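Local coordinates for malonyl CoA-acyl carrier protein transacylase (Clostridium perfringens, PDB 3PTW) that probably catalyses the transfer of malonyl groups from coenzyme A to acyl carrier protein, the step that supplies extender units for fatty acid synthesis, at residues A[34-37]-A[38-42]; A[112-115]-A[116-120]; A[209-212]-A[213-217]. All coordinates share one frame; numbering follows the deposited sequence.

Contact 1: residues A[34-37]-A[38-42]; sequences KRSS and EALGI
S37 and the three residues before it meet E38 to I42 where helix 27-40 runs out, and the backbone bonds record the ending. The regular i to i+4 ladder comes first: E38 N donates to K34 O at 3.0 Å, and A39 N to R35 O and L40 N to S36 O both at 2.9 Å. The last rung is shared, because S37 O takes G41 N at 2.7 Å, bent to 137° at the hydrogen, and also, weakly, I42 N at 3.5 Å. A CA-H...O contact closes the loop, with S37 CA 3.2 Å from I42 O.

Side-chain contacts are fewer. S36 holds OG anti to its own nitrogen (chi1 -177°), which sets the hydroxyl 3.7 Å from L40 CD2, while its polar partner is T68 of helix 59-79. In E38 the first torsion (chi1 -79°) keeps CG beside the backbone nitrogen and so brings it to 3.5 Å from K34 O.

Two charged ends find partners in other parts of the chain, K34 in a salt bridge with E45 and R35 in one with E107. S37 OG stays near the helix end, bonded to F33 O and M44 N.

With G41 at positive phi directly after the last helical residue and its N-H on S37 O, the arrangement is a glycine-terminated C-cap of the alpha-L kind.

Contact 2: residues A[112-115]-A[116-120]; sequences LVKK and RGKFM
K115 and F119 meet through backbone and ring at once. The carbonyl oxygen of K115 accepts F119 N at 2.9 Å, and the same oxygen stands 3.0 Å above the centre of the F119 ring, so one face of the phenyl covers a carbonyl already engaged in the helix ladder. With CG beside the backbone nitrogen (chi1 -55°), the ring folds back along the preceding turn until CE2 lies 3.8 Å from K115 CB. The other rungs are equally regular: L112 O, V113 O and K114 O receive R116 N, G117 N and K118 N, and G117 O accepts a hydrogen bond from T59 OG1.

K114 and K118 are satisfied from outside. K118 doubles back at chi3 (-74°) and comes to lie alongside K115, its NZ packing 4.1 Å from K115 CG. K118 NZ and K114 NZ, 5.2 Å apart, both form salt bridges to E60 OE2, whose negative charge would be expected to offset their mutual repulsion. K114 also makes a cation-pi contact with F61.

R116 is buried, and its chain runs straight from CG to NE. NH1 is held by Q63 OE1, NH2 by both Q248 OE1 and S91 OG, and M120 SD lies 3.4 Å above one guanidinium face, toward the rim. S91 belongs to a GxSxG sequence consistent with the nucleophile elbow of acyltransferases; in relatives a comparable arginine pairs with the malonyl carboxylate.

Within helix 106-122 this stretch packs against helices 59-79, 93-100 and 204-214, and R116 reaches toward the turn that links strand 86-89 to helix 93-100.

Contact 3: residues A[209-212]-A[213-217]; sequences KLED and ELNKI
The closing turns of helix 204-214, where L210 meets L214 and E211 meets N215, illustrate how one helix can combine a buried apolar side with water-bridged polar pairs. On the buried side, L210 CG touches L214 CD1 at 3.9 Å, the two side chains crossing at a slant. Beneath them L214 N donates to L210 O at 2.7 Å, almost perfectly straight at 177°.

E211 and N215, which touch helix 241-248, run side by side, their carboxylate and amide planes 37° apart. Their side chains are bridged by a water that accepts from N215 ND2 at 3.0 Å and donates to E211 OE2 at 2.6 Å; the backbone N215 N donates to E211 O. Two residues earlier, on the side where E213 faces helix 106-122, another water donates to K209 O at 2.7 Å and to E213 OE2 at 2.9 Å. E213 reaches it because its chain bends at chi2 (-50°), and its N-H bonds to K209 O as well.

L214 packs on L112 of helix 106-122 and on I242 and L245 of helix 241-248. The chain then turns through a type I beta turn from L214 to I217, an arrangement characteristic of an amphipathic surface helix running out into a loop.

In the fold
All three contacts are intrahelical, yet contact 2 touches both of the others. Its helix meets contact 1 lightly, I42 CD1 lying 3.7 Å from K114 NZ, with the two centres 16 Å apart. Contact 3 presses closer, its centre 11 Å away: L112 CD2 meets L214 CD2 at 3.4 Å, and F119 CE2 lies 3.6 Å from E213 CG. Contacts 1 and 3 do not meet, their nearest atoms being about 11 Å apart. Of the three, contact 2 alone sends a side chain, R116, to S91 in the presumed nucleophile elbow, whereas contacts 1 and 3 pack against helix 106-122 with their centres farther from that of the chain, 22 and 20 Å against 14 Å.

Contact 1: residues A[34-37]-A[38-42]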
# COMPACT_ATOMS: atom_id res chain seq x y z
N LYS A 34 0.70 18.95 11.06
CA LYS A 34 1.52 20.16 11.13
C LYS A 34 2.90 19.92 10.50
O LYS A 34 3.37 20.72 9.69
CB LYS A 34 1.65 20.61 12.59
CG LYS A 34 0.86 21.87 12.96
CD LYS A 34 -0.64 21.64 13.00
CE LYS A 34 -1.37 22.96 13.24
NZ LYS A 34 -2.78 22.88 12.77
N ARG A 35 3.52 18.80 10.85
CA ARG A 35 4.85 18.46 10.36
C ARG A 35 4.86 18.15 8.86
O ARG A 35 5.85 18.43 8.16
CB ARG A 35 5.39 17.26 11.15
CG ARG A 35 5.80 17.58 12.58
CD ARG A 35 5.95 16.31 13.40
NE ARG A 35 6.97 15.40 12.87
CZ ARG A 35 7.06 14.09 13.14
NH1 ARG A 35 8.03 13.37 12.60
NH2 ARG A 35 6.17 13.51 13.94
N SER A 36 3.77 17.56 8.37
CA SER A 36 3.68 17.19 6.96
C SER A 36 3.56 18.45 6.13
O SER A 36 4.22 18.60 5.09
CB SER A 36 2.48 16.26 6.72
OG SER A 36 2.44 15.86 5.36
N SER A 37 2.71 19.36 6.61
CA SER A 37 2.57 20.67 5.99
C SER A 37 3.90 21.41 5.95
O SER A 37 4.28 21.92 4.90
CB SER A 37 1.52 21.50 6.72
OG SER A 37 0.25 20.93 6.51
N GLU A 38 4.60 21.47 7.09
CA GLU A 38 5.91 22.12 7.15
C GLU A 38 6.89 21.49 6.16
O GLU A 38 7.58 22.20 5.44
CB GLU A 38 6.50 22.09 8.56
CG GLU A 38 5.93 23.13 9.52
CD GLU A 38 6.20 24.58 9.10
OE1 GLU A 38 5.63 25.49 9.75
OE2 GLU A 38 6.97 24.82 8.14
N ALA A 39 6.92 20.16 6.10
CA ALA A 39 7.87 19.48 5.23
C ALA A 39 7.57 19.70 3.74
O ALA A 39 8.49 19.88 2.95
CB ALA A 39 7.92 17.98 5.56
N LEU A 40 6.29 19.72 3.38
CA LEU A 40 5.84 19.78 1.99
C LEU A 40 5.63 21.21 1.49
O LEU A 40 5.64 21.45 0.29
CB LEU A 40 4.55 18.98 1.80
CG LEU A 40 4.56 17.56 1.23
CD1 LEU A 40 5.91 16.91 1.34
CD2 LEU A 40 3.49 16.68 1.89
N GLY A 41 5.42 22.14 2.42
CA GLY A 41 5.13 23.53 2.06
C GLY A 41 3.75 23.65 1.45
O GLY A 41 3.50 24.53 0.63
N ILE A 42 2.85 22.74 1.81
CA ILE A 42 1.46 22.80 1.36
C ILE A 42 0.53 22.54 2.55
O ILE A 42 0.93 21.91 3.52
CB ILE A 42 1.14 21.81 0.21
CG1 ILE A 42 2.31 21.66 -0.76
CG2 ILE A 42 -0.09 22.27 -0.58
CD1 ILE A 42 2.13 20.52 -1.76

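Contact 2: residues A[112-115]-A[116-120]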
# COMPACT_ATOMS: atom_id res chain seq x y z
N LEU A 112 9.30 12.23 -0.17
CA LEU A 112 9.69 11.22 -1.15
C LEU A 112 8.50 10.66 -1.95
O LEU A 112 8.58 10.53 -3.18
CB LEU A 112 10.43 10.07 -0.45
CG LEU A 112 11.04 8.99 -1.34
CD1 LEU A 112 12.09 9.58 -2.27
CD2 LEU A 112 11.63 7.88 -0.49
N VAL A 113 7.41 10.33 -1.27
CA VAL A 113 6.28 9.70 -1.96
C VAL A 113 5.52 10.66 -2.88
O VAL A 113 4.87 10.22 -3.84
CB VAL A 113 5.31 8.96 -1.01
CG1 VAL A 113 6.03 7.78 -0.30
CG2 VAL A 113 4.64 9.93 -0.02
N LYS A 114 5.61 11.95 -2.61
CA LYS A 114 5.05 12.95 -3.51
C LYS A 114 5.81 12.87 -4.84
O LYS A 114 5.19 12.85 -5.90
CB LYS A 114 5.14 14.35 -2.89
CG LYS A 114 4.65 15.48 -3.77
CD LYS A 114 4.70 16.82 -3.01
CE LYS A 114 4.64 18.01 -3.96
NZ LYS A 114 3.25 18.23 -4.42
N LYS A 115 7.14 12.80 -4.76
CA LYS A 115 7.97 12.68 -5.95
C LYS A 115 7.69 11.38 -6.69
O LYS A 115 7.55 11.38 -7.91
CB LYS A 115 9.46 12.83 -5.60
CG LYS A 115 9.84 14.28 -5.24
CD LYS A 115 11.35 14.50 -5.23
CE LYS A 115 11.76 15.83 -4.57
NZ LYS A 115 11.48 15.87 -3.07
N ARG A 116 7.60 10.28 -5.94
CA ARG A 116 7.30 8.95 -6.46
C ARG A 116 5.97 8.94 -7.22
O ARG A 116 5.88 8.42 -8.32
CB ARG A 116 7.24 7.96 -5.30
CG ARG A 116 6.74 6.54 -5.64
CD ARG A 116 6.64 5.72 -4.34
NE ARG A 116 6.37 4.30 -4.54
CZ ARG A 116 5.15 3.77 -4.64
NH1 ARG A 116 4.07 4.54 -4.59
NH2 ARG A 116 5.01 2.46 -4.82
N GLY A 117 4.95 9.53 -6.61
CA GLY A 117 3.62 9.56 -7.18
C GLY A 117 3.62 10.30 -8.49
O GLY A 117 2.97 9.88 -9.45
N LYS A 118 4.36 11.41 -8.52
CA LYS A 118 4.60 12.20 -9.72
C LYS A 118 5.25 11.32 -10.80
O LYS A 118 4.78 11.29 -11.96
CB LYS A 118 5.52 13.37 -9.39
CG LYS A 118 5.65 14.47 -10.43
CD LYS A 118 6.83 15.42 -10.10
CE LYS A 118 6.58 16.38 -8.91
NZ LYS A 118 6.79 15.87 -7.49
N PHE A 119 6.31 10.61 -10.42
CA PHE A 119 7.07 9.81 -11.39
C PHE A 119 6.23 8.66 -11.95
O PHE A 119 6.25 8.39 -13.17
CB PHE A 119 8.38 9.27 -10.79
CG PHE A 119 9.29 10.33 -10.20
CD1 PHE A 119 9.35 11.62 -10.73
CD2 PHE A 119 10.11 10.01 -9.11
CE1 PHE A 119 10.19 12.59 -10.18
CE2 PHE A 119 10.96 10.97 -8.55
CZ PHE A 119 11.00 12.27 -9.09
N MET A 120 5.49 7.98 -11.07
CA MET A 120 4.65 6.87 -11.50
C MET A 120 3.56 7.31 -12.48
O MET A 120 3.27 6.61 -13.46
CB MET A 120 4.03 6.15 -10.31
CG MET A 120 5.04 5.35 -9.48
SD MET A 120 4.33 4.70 -7.96
CE MET A 120 3.48 3.25 -8.58

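Contact 3: residues A[209-212]-A[213-217]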
# COMPACT_ATOMS: atom_id res chain seq x y z
N LYS A 209 14.04 7.46 -11.79
CA LYS A 209 13.87 8.77 -11.14
C LYS A 209 13.73 8.64 -9.63
O LYS A 209 14.24 9.46 -8.88
CB LYS A 209 12.68 9.53 -11.71
CG LYS A 209 12.95 10.19 -13.06
CD LYS A 209 11.69 10.93 -13.52
CE LYS A 209 11.69 11.19 -15.02
NZ LYS A 209 12.05 12.59 -15.34
N LEU A 210 13.04 7.59 -9.20
CA LEU A 210 12.85 7.32 -7.78
C LEU A 210 14.18 6.92 -7.13
O LEU A 210 14.51 7.39 -6.03
CB LEU A 210 11.78 6.25 -7.59
CG LEU A 210 11.46 5.78 -6.17
CD1 LEU A 210 10.98 6.94 -5.30
CD2 LEU A 210 10.43 4.64 -6.24
N GLU A 211 14.95 6.08 -7.83
CA GLU A 211 16.30 5.69 -7.40
C GLU A 211 17.17 6.93 -7.11
O GLU A 211 17.78 7.03 -6.04
CB GLU A 211 16.98 4.81 -8.45
CG GLU A 211 18.44 4.47 -8.17
CD GLU A 211 19.01 3.47 -9.16
OE1 GLU A 211 18.68 3.54 -10.36
OE2 GLU A 211 19.81 2.60 -8.75
N ASP A 212 17.20 7.86 -8.05
CA ASP A 212 17.99 9.10 -7.88
C ASP A 212 17.57 9.87 -6.64
O ASP A 212 18.41 10.35 -5.88
CB ASP A 212 17.93 9.97 -9.14
CG ASP A 212 18.74 9.38 -10.28
OD1 ASP A 212 18.45 9.71 -11.46
OD2 ASP A 212 19.66 8.57 -10.01
N GLU A 213 16.26 9.97 -6.43
CA GLU A 213 15.71 10.61 -5.22
C GLU A 213 16.04 9.85 -3.93
O GLU A 213 16.49 10.45 -2.95
CB GLU A 213 14.18 10.75 -5.35
CG GLU A 213 13.74 11.78 -6.40
CD GLU A 213 14.44 13.12 -6.24
OE1 GLU A 213 14.51 13.64 -5.10
OE2 GLU A 213 14.91 13.64 -7.27
N LEU A 214 15.80 8.54 -3.93
CA LEU A 214 16.17 7.68 -2.80
C LEU A 214 17.64 7.87 -2.38
O LEU A 214 17.92 7.96 -1.20
CB LEU A 214 15.85 6.20 -3.09
CG LEU A 214 14.38 5.75 -3.01
CD1 LEU A 214 14.16 4.42 -3.75
CD2 LEU A 214 13.91 5.62 -1.54
N ASN A 215 18.55 7.93 -3.36
CA ASN A 215 19.98 8.12 -3.08
C ASN A 215 20.34 9.43 -2.34
O ASN A 215 21.43 9.54 -1.77
CB ASN A 215 20.79 8.00 -4.38
CG ASN A 215 20.99 6.56 -4.82
OD1 ASN A 215 20.99 5.65 -4.01
ND2 ASN A 215 21.17 6.35 -6.12
N LYS A 216 19.43 10.41 -2.37
CA LYS A 216 19.66 11.71 -1.72
C LYS A 216 19.30 11.73 -0.24
O LYS A 216 19.81 12.56 0.51
CB LYS A 216 18.88 12.83 -2.43
CG LYS A 216 19.34 13.16 -3.85
CD LYS A 216 18.21 13.89 -4.57
CE LYS A 216 18.62 14.41 -5.94
NZ LYS A 216 18.82 15.89 -5.88
N ILE A 217 18.43 10.83 0.21
CA ILE A 217 17.95 10.92 1.59
C ILE A 217 18.66 9.93 2.52
O ILE A 217 19.36 9.03 2.06
CB ILE A 217 16.37 10.84 1.73
CG1 ILE A 217 15.87 9.40 1.94
CG2 ILE A 217 15.65 11.61 0.61
CD1 ILE A 217 15.23 8.76 0.75
O HOH W 1 14.85 11.96 -9.68
O HOH W 2 21.64 3.60 -7.22